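Local atomic coordinates of chitinase A (Cycas revoluta, PDB entry 4MNK), a protein that probably hydrolyses chitin, as a class V plant enzyme of glycoside hydrolase family 18, and binds N-acetylglucosamine oligosaccharides. Residues W245-N250 and I255-V260; N276-G281 and V302-Q307. All coordinates share one frame; numbering follows the deposited sequence.

Contact 1: W245-N250 and I255-V260; sequences WLLKNN and IGAPAV
Leu247 and Ala259 face each other as a non-hydrogen-bonded antiparallel pair, their side chains diverging, and a backbone hydrogen bond lies on each side of them. In the first, Val260 N donates to Leu246 O over 2.8 Å; the second runs from Lys248 N to Pro258 O at 3.0 Å. Water 1 accepts from Asn249 N and lies 2.8 Å from Pro258 O, to which it may donate, extending the link where the strand of Leu247 has already ended. The side-chain amide of Asn249 turns to Glu252, within the loop joining the two segments.

These bonds close the far end of the long strand 234-247, which leaves the barrel of the family 18 fold for the insertion domain, and where the chain returns across its end through the short strand 259-260.

Apolar contacts line the bridge. Indole CD1 of Trp245 presses obliquely on Ala259 CB at 3.3 Å, a tight fit, since the same methyl is equally close to Leu246 O. The indole N-H is held by the carbonyl of Glu199, a residue lining one of the two glycan sites, which makes Trp245 a second-shell residue there; its ring also meets Trp301 at a steep angle. Val260 CG2 rests on Leu246 CB at 3.8 Å. The Lys248 chain, bent at chi3 (-83°), crosses Val260 at about a right angle, with CE lying 3.8 Å from Val260 CG1. It crosses Pro258 just as squarely, Lys248 CB lying 3.9 Å from Pro258 CB. Deeper in, Leu247 CD2 reaches back to Ala257 CB at 4.1 Å, although the side chain sets out in the other direction.

Contact 2: N276-G281 and V302-Q307; sequences NFIRGG and VGYDNQ
In the alpha+beta insertion domain of the family 18 fold, the end of helix 271-279 packs on strand 300-304 through two apolar pairs, Phe277 with Val302 and Ile278 with Tyr304. No hydrogen bond joins the two segments. Val302 and Tyr304, on alternate positions of the strand, both send their side chains toward the helix. Phe277 swings its ring out with CG opposite the backbone N (chi1 -172°), and CD1 meets Val302 CG1 at 4.0 Å; CE1 of the same ring is just as near, so one methyl group sits equally near two neighbouring ring carbons. The two side chains run past each other in opposite directions.

The second pair is closer. Ile278 puts the end of its chain, CD1, 3.4 Å from Tyr304 OH, and the two side chains cross at a slant. That hydroxyl is hydrogen-bonded to Glu284 OE1, which holds the far end of the ring, with the isoleucine methyl beside the hydroxyl.

The helix itself stops just beyond these contacts. Gly280 N still bonds Asn276 O at 2.9 Å, Gly281 N turns back to Ile278 O at 3.0 Å, and Ala282 N reaches Phe277 O: a Schellman motif with Gly281, of positive phi, as its C-prime residue. On the outer side, Arg279 grips Asn276 OD1 end-on, with NH1 at 2.8 Å and NH2 at 3.0 Å, both bonds bent.

Past the strand, Asn306 is the N-cap of helix 307-319, and Asp305 forms a salt bridge with Lys313 of that helix. A helix laid against an antiparallel sheet, with the last strand leading back into a barrel helix, is characteristic of the insertion domain of class V chitinases.

Overall arrangement
Following the chain from the N terminus, strand 234-247 runs from the barrel into the insertion domain, and contact 1 closes a short loop at its far end, with four residues between its segments. The chain then returns along strand 262-270, antiparallel to 234-247, and enters helix 271-279. Contact 2 opens there and spans 20 residues, mostly strand, before closing on strand 300-304. The two loops are in series, neither nested nor crossed. Their centres are about 17 Å apart and their nearest atoms about 5 Å, without touching. Strands 234-247 and 300-304 are antiparallel neighbours; contact 1 ties the loop after strand 234-247 to its outer end, while contact 2 packs helix 271-279 on strand 300-304.

Contact 1: W245-N250 and I255-V260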
ATOM      1  N   TRP A 245       6.363   6.521  19.178  1.00  8.58           N
ATOM      2  CA  TRP A 245       7.578   7.058  19.767  1.00  9.02           C
ATOM      3  C   TRP A 245       7.534   6.846  21.273  1.00  9.24           C
ATOM      4  O   TRP A 245       6.455   6.703  21.862  1.00  9.13           O
ATOM      5  CB  TRP A 245       7.641   8.568  19.562  1.00  9.17           C
ATOM      6  CG  TRP A 245       7.996   9.096  18.206  1.00  9.46           C
ATOM      7  CD1 TRP A 245       9.224   9.529  17.794  1.00 10.07           C
ATOM      8  CD2 TRP A 245       7.101   9.336  17.113  1.00  9.76           C
ATOM      9  NE1 TRP A 245       9.157   9.996  16.505  1.00 10.14           N
ATOM     10  CE2 TRP A 245       7.866   9.888  16.063  1.00 10.09           C
ATOM     11  CE3 TRP A 245       5.734   9.115  16.910  1.00  9.76           C
ATOM     12  CZ2 TRP A 245       7.306  10.239  14.832  1.00 10.11           C
ATOM     13  CZ3 TRP A 245       5.179   9.457  15.678  1.00  9.58           C
ATOM     14  CH2 TRP A 245       5.967  10.011  14.657  1.00 10.17           C
ATOM     15  N   LEU A 246       8.712   6.859  21.892  1.00  9.64           N
ATOM     16  CA  LEU A 246       8.825   7.035  23.334  1.00 10.30           C
ATOM     17  C   LEU A 246       9.110   8.508  23.605  1.00 10.53           C
ATOM     18  O   LEU A 246      10.029   9.085  23.016  1.00 10.76           O
ATOM     19  CB  LEU A 246       9.933   6.154  23.916  1.00 10.68           C
ATOM     20  CG  LEU A 246       9.768   4.638  23.766  1.00 11.40           C
ATOM     21  CD1 LEU A 246      10.980   3.909  24.324  1.00 12.72           C
ATOM     22  CD2 LEU A 246       8.493   4.146  24.438  1.00 11.98           C
ATOM     23  N   LEU A 247       8.312   9.112  24.481  1.00 10.95           N
ATOM     24  CA  LEU A 247       8.439  10.532  24.795  1.00 11.35           C
ATOM     25  C   LEU A 247       9.620  10.806  25.709  1.00 11.91           C
ATOM     26  O   LEU A 247       9.909  10.023  26.619  1.00 11.74           O
ATOM     27  CB  LEU A 247       7.155  11.058  25.441  1.00 11.06           C
ATOM     28  CG  LEU A 247       5.881  11.037  24.591  1.00 10.85           C
ATOM     29  CD1 LEU A 247       4.671  11.329  25.455  1.00 10.60           C
ATOM     30  CD2 LEU A 247       5.966  12.020  23.431  1.00 10.68           C
ATOM     31  N   LYS A 248      10.301  11.922  25.462  1.00 12.68           N
ATOM     32  CA  LYS A 248      11.381  12.368  26.335  1.00 13.62           C
ATOM     33  C   LYS A 248      10.823  12.811  27.688  1.00 13.83           C
ATOM     34  O   LYS A 248      11.406  12.509  28.732  1.00 14.13           O
ATOM     35  CB  LYS A 248      12.184  13.498  25.679  1.00 13.96           C
ATOM     36  CG  LYS A 248      13.483  13.844  26.407  1.00 15.35           C
ATOM     37  CD  LYS A 248      14.340  14.835  25.624  1.00 17.32           C
ATOM     38  CE  LYS A 248      15.180  14.147  24.553  1.00 18.67           C
ATOM     39  NZ  LYS A 248      15.997  15.122  23.775  1.00 19.81           N
ATOM     40  N   ASN A 249       9.693  13.517  27.654  1.00 14.15           N
ATOM     41  CA  ASN A 249       9.011  13.993  28.856  1.00 14.60           C
ATOM     42  C   ASN A 249       7.515  13.709  28.786  1.00 14.39           C
ATOM     43  O   ASN A 249       6.866  14.030  27.786  1.00 14.40           O
ATOM     44  CB  ASN A 249       9.243  15.496  29.051  1.00 15.10           C
ATOM     45  CG  ASN A 249      10.712  15.867  29.042  1.00 16.26           C
ATOM     46  OD1 ASN A 249      11.505  15.333  29.819  1.00 17.77           O
ATOM     47  ND2 ASN A 249      11.084  16.789  28.162  1.00 17.45           N
ATOM     48  N   ASN A 250       6.976  13.123  29.854  1.00 14.46           N
ATOM     49  CA  ASN A 250       5.565  12.719  29.902  1.00 14.49           C
ATOM     50  C   ASN A 250       4.557  13.870  29.946  1.00 14.73           C
ATOM     51  O   ASN A 250       3.355  13.654  29.775  1.00 14.90           O
ATOM     52  CB  ASN A 250       5.317  11.755  31.070  1.00 14.44           C
ATOM     53  CG  ASN A 250       5.928  10.385  30.841  1.00 14.04           C
ATOM     54  OD1 ASN A 250       6.726  10.189  29.925  1.00 13.97           O
ATOM     55  ND2 ASN A 250       5.556   9.427  31.681  1.00 14.05           N
ATOM     56  N   ILE A 255       1.870  17.193  19.162  1.00 13.75           N
ATOM     57  CA  ILE A 255       2.681  17.061  17.953  1.00 13.73           C
ATOM     58  C   ILE A 255       3.909  17.960  18.080  1.00 13.72           C
ATOM     59  O   ILE A 255       3.795  19.118  18.491  1.00 13.76           O
ATOM     60  CB  ILE A 255       1.861  17.380  16.670  1.00 13.78           C
ATOM     61  CG1 ILE A 255       0.952  16.192  16.329  1.00 14.05           C
ATOM     62  CG2 ILE A 255       2.779  17.721  15.484  1.00 14.02           C
ATOM     63  CD1 ILE A 255      -0.050  16.451  15.228  1.00 14.82           C
ATOM     64  N   GLY A 256       5.074  17.412  17.746  1.00 13.66           N
ATOM     65  CA  GLY A 256       6.340  18.135  17.867  1.00 13.89           C
ATOM     66  C   GLY A 256       7.007  17.968  19.221  1.00 14.12           C
ATOM     67  O   GLY A 256       7.990  18.649  19.518  1.00 14.48           O
ATOM     68  N   ALA A 257       6.471  17.070  20.046  1.00 14.04           N
ATOM     69  CA  ALA A 257       7.057  16.765  21.353  1.00 13.87           C
ATOM     70  C   ALA A 257       8.356  15.972  21.178  1.00 13.78           C
ATOM     71  O   ALA A 257       8.426  15.116  20.295  1.00 13.90           O
ATOM     72  CB  ALA A 257       6.067  15.981  22.201  1.00 14.07           C
ATOM     73  N   PRO A 258       9.378  16.252  22.015  0.50 13.62           N
ATOM     74  CA  PRO A 258      10.656  15.542  21.915  0.50 13.53           C
ATOM     75  C   PRO A 258      10.512  14.052  22.218  0.50 13.50           C
ATOM     76  O   PRO A 258       9.750  13.672  23.112  0.50 13.29           O
ATOM     77  CB  PRO A 258      11.521  16.222  22.982  0.50 13.53           C
ATOM     78  CG  PRO A 258      10.548  16.800  23.945  0.50 13.49           C
ATOM     79  CD  PRO A 258       9.395  17.245  23.104  0.50 13.61           C
ATOM     80  N   ALA A 259      11.241  13.228  21.469  1.00 13.54           N
ATOM     81  CA  ALA A 259      11.178  11.774  21.607  1.00 13.87           C
ATOM     82  C   ALA A 259      12.569  11.147  21.713  1.00 14.14           C
ATOM     83  O   ALA A 259      13.569  11.760  21.324  1.00 14.38           O
ATOM     84  CB  ALA A 259      10.407  11.173  20.445  1.00 13.88           C
ATOM     85  N   VAL A 260      12.624   9.920  22.232  1.00 14.40           N
ATOM     86  CA  VAL A 260      13.898   9.237  22.501  1.00 14.74           C
ATOM     87  C   VAL A 260      14.074   7.889  21.785  1.00 14.78           C
ATOM     88  O   VAL A 260      15.049   7.168  22.030  1.00 15.37           O
ATOM     89  CB  VAL A 260      14.157   9.070  24.027  1.00 14.84           C
ATOM     90  CG1 VAL A 260      14.407  10.423  24.680  1.00 15.20           C
ATOM     91  CG2 VAL A 260      12.998   8.344  24.708  1.00 15.01           C
TER
HETATM   92  O   HOH W   1       8.295  14.596  25.281  1.00 12.13           O

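Contact 2: N276-G281 and V302-Q307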
ATOM      1  N   ASN A 276      -6.956  -0.760  21.672  1.00  8.03           N
ATOM      2  CA  ASN A 276      -6.638  -1.336  22.981  1.00  8.45           C
ATOM      3  C   ASN A 276      -5.905  -0.328  23.867  1.00  8.05           C
ATOM      4  O   ASN A 276      -6.201  -0.208  25.055  1.00  8.06           O
ATOM      5  CB  ASN A 276      -5.790  -2.606  22.827  1.00  8.98           C
ATOM      6  CG  ASN A 276      -6.528  -3.737  22.124  1.00 10.11           C
ATOM      7  OD1 ASN A 276      -7.757  -3.748  22.041  1.00 12.20           O
ATOM      8  ND2 ASN A 276      -5.769  -4.702  21.620  1.00 11.91           N
ATOM      9  N   PHE A 277      -4.960   0.394  23.267  1.00  7.67           N
ATOM     10  CA  PHE A 277      -4.180   1.438  23.934  1.00  7.56           C
ATOM     11  C   PHE A 277      -5.107   2.496  24.538  1.00  7.43           C
ATOM     12  O   PHE A 277      -4.967   2.857  25.712  1.00  7.45           O
ATOM     13  CB  PHE A 277      -3.214   2.041  22.905  1.00  7.52           C
ATOM     14  CG  PHE A 277      -2.201   3.013  23.462  1.00  7.41           C
ATOM     15  CD1 PHE A 277      -1.970   4.216  22.802  1.00  7.51           C
ATOM     16  CD2 PHE A 277      -1.443   2.716  24.595  1.00  7.75           C
ATOM     17  CE1 PHE A 277      -1.020   5.124  23.270  1.00  7.76           C
ATOM     18  CE2 PHE A 277      -0.491   3.620  25.073  1.00  8.26           C
ATOM     19  CZ  PHE A 277      -0.283   4.826  24.409  1.00  7.97           C
ATOM     20  N   ILE A 278      -6.077   2.954  23.747  1.00  7.54           N
ATOM     21  CA  ILE A 278      -7.061   3.945  24.189  1.00  7.83           C
ATOM     22  C   ILE A 278      -7.979   3.388  25.288  1.00  7.99           C
ATOM     23  O   ILE A 278      -8.213   4.050  26.303  1.00  7.91           O
ATOM     24  CB  ILE A 278      -7.886   4.493  22.990  1.00  7.91           C
ATOM     25  CG1 ILE A 278      -6.983   5.285  22.036  1.00  8.19           C
ATOM     26  CG2 ILE A 278      -9.045   5.367  23.469  1.00  8.47           C
ATOM     27  CD1 ILE A 278      -7.554   5.471  20.642  1.00  8.87           C
ATOM     28  N   ARG A 279      -8.492   2.174  25.092  1.00  8.25           N
ATOM     29  CA  ARG A 279      -9.337   1.536  26.106  1.00  8.73           C
ATOM     30  C   ARG A 279      -8.588   1.293  27.420  1.00  8.45           C
ATOM     31  O   ARG A 279      -9.195   1.267  28.493  1.00  8.81           O
ATOM     32  CB  ARG A 279      -9.968   0.246  25.569  1.00  9.08           C
ATOM     33  CG  ARG A 279     -11.253   0.485  24.779  1.00 10.93           C
ATOM     34  CD  ARG A 279     -11.935  -0.812  24.367  1.00 12.93           C
ATOM     35  NE  ARG A 279     -11.497  -1.242  23.043  1.00 15.15           N
ATOM     36  CZ  ARG A 279     -10.561  -2.159  22.814  1.00 15.99           C
ATOM     37  NH1 ARG A 279     -10.239  -2.466  21.567  1.00 16.59           N
ATOM     38  NH2 ARG A 279      -9.950  -2.773  23.820  1.00 16.42           N
ATOM     39  N   GLY A 280      -7.268   1.153  27.332  1.00  8.01           N
ATOM     40  CA  GLY A 280      -6.416   0.987  28.500  1.00  7.89           C
ATOM     41  C   GLY A 280      -5.947   2.282  29.142  1.00  8.00           C
ATOM     42  O   GLY A 280      -5.097   2.258  30.032  1.00  8.09           O
ATOM     43  N   GLY A 281      -6.488   3.412  28.692  1.00  7.96           N
ATOM     44  CA  GLY A 281      -6.221   4.692  29.344  1.00  8.29           C
ATOM     45  C   GLY A 281      -5.509   5.763  28.536  1.00  8.52           C
ATOM     46  O   GLY A 281      -5.312   6.868  29.037  1.00  9.09           O
ATOM     47  N   VAL A 302       1.530   7.663  19.874  1.00  6.67           N
ATOM     48  CA  VAL A 302       1.326   7.054  18.561  1.00  6.68           C
ATOM     49  C   VAL A 302       0.481   7.960  17.663  1.00  6.49           C
ATOM     50  O   VAL A 302      -0.533   8.500  18.101  1.00  6.67           O
ATOM     51  CB  VAL A 302       0.728   5.615  18.678  1.00  6.72           C
ATOM     52  CG1 VAL A 302      -0.647   5.633  19.351  1.00  7.14           C
ATOM     53  CG2 VAL A 302       0.670   4.924  17.311  1.00  7.00           C
ATOM     54  N   GLY A 303       0.926   8.138  16.421  1.00  6.42           N
ATOM     55  CA  GLY A 303       0.174   8.894  15.418  1.00  6.43           C
ATOM     56  C   GLY A 303      -0.415   7.941  14.397  1.00  6.26           C
ATOM     57  O   GLY A 303       0.260   7.010  13.954  1.00  6.61           O
ATOM     58  N   TYR A 304      -1.671   8.170  14.021  1.00  6.54           N
ATOM     59  CA  TYR A 304      -2.421   7.215  13.204  1.00  6.63           C
ATOM     60  C   TYR A 304      -3.632   7.886  12.569  1.00  6.60           C
ATOM     61  O   TYR A 304      -3.883   9.077  12.780  1.00  7.08           O
ATOM     62  CB  TYR A 304      -2.879   6.021  14.062  1.00  6.66           C
ATOM     63  CG  TYR A 304      -3.747   6.435  15.232  1.00  6.36           C
ATOM     64  CD1 TYR A 304      -5.136   6.299  15.182  1.00  6.63           C
ATOM     65  CD2 TYR A 304      -3.181   6.998  16.378  1.00  7.06           C
ATOM     66  CE1 TYR A 304      -5.937   6.703  16.254  1.00  7.19           C
ATOM     67  CE2 TYR A 304      -3.969   7.402  17.448  1.00  6.89           C
ATOM     68  CZ  TYR A 304      -5.340   7.254  17.379  1.00  6.73           C
ATOM     69  OH  TYR A 304      -6.099   7.662  18.451  1.00  7.77           O
ATOM     70  N   ASP A 305      -4.380   7.113  11.788  1.00  6.61           N
ATOM     71  CA  ASP A 305      -5.653   7.565  11.250  1.00  6.79           C
ATOM     72  C   ASP A 305      -6.805   6.968  12.038  1.00  6.94           C
ATOM     73  O   ASP A 305      -6.804   5.776  12.353  1.00  7.02           O
ATOM     74  CB  ASP A 305      -5.774   7.214   9.768  1.00  6.68           C
ATOM     75  CG  ASP A 305      -5.073   8.220   8.882  1.00  6.69           C
ATOM     76  OD1 ASP A 305      -5.527   9.385   8.838  1.00  7.05           O
ATOM     77  OD2 ASP A 305      -4.070   7.852   8.235  1.00  6.63           O
ATOM     78  N   ASN A 306      -7.782   7.807  12.366  1.00  7.03           N
ATOM     79  CA  ASN A 306      -8.970   7.341  13.070  1.00  7.30           C
ATOM     80  C   ASN A 306     -10.230   7.519  12.230  1.00  7.23           C
ATOM     81  O   ASN A 306     -10.158   7.839  11.042  1.00  6.94           O
ATOM     82  CB  ASN A 306      -9.095   7.982  14.463  1.00  7.26           C
ATOM     83  CG  ASN A 306      -9.476   9.459  14.422  1.00  7.22           C
ATOM     84  OD1 ASN A 306      -9.642  10.061  13.359  1.00  7.12           O
ATOM     85  ND2 ASN A 306      -9.613  10.048  15.602  1.00  7.69           N
ATOM     86  N   GLN A 307     -11.384   7.307  12.852  1.00  7.57           N
ATOM     87  CA  GLN A 307     -12.658   7.364  12.154  1.00  8.20           C
ATOM     88  C   GLN A 307     -12.861   8.706  11.438  1.00  7.95           C
ATOM     89  O   GLN A 307     -13.282   8.753  10.279  1.00  8.12           O
ATOM     90  CB  GLN A 307     -13.794   7.080  13.142  1.00  8.90           C
ATOM     91  CG  GLN A 307     -13.778   5.657  13.749  1.00 10.63           C
ATOM     92  CD  GLN A 307     -13.034   5.527  15.086  1.00 12.29           C
ATOM     93  OE1 GLN A 307     -11.940   6.070  15.283  1.00 11.97           O
ATOM     94  NE2 GLN A 307     -13.625   4.767  16.003  1.00 13.84           N
TER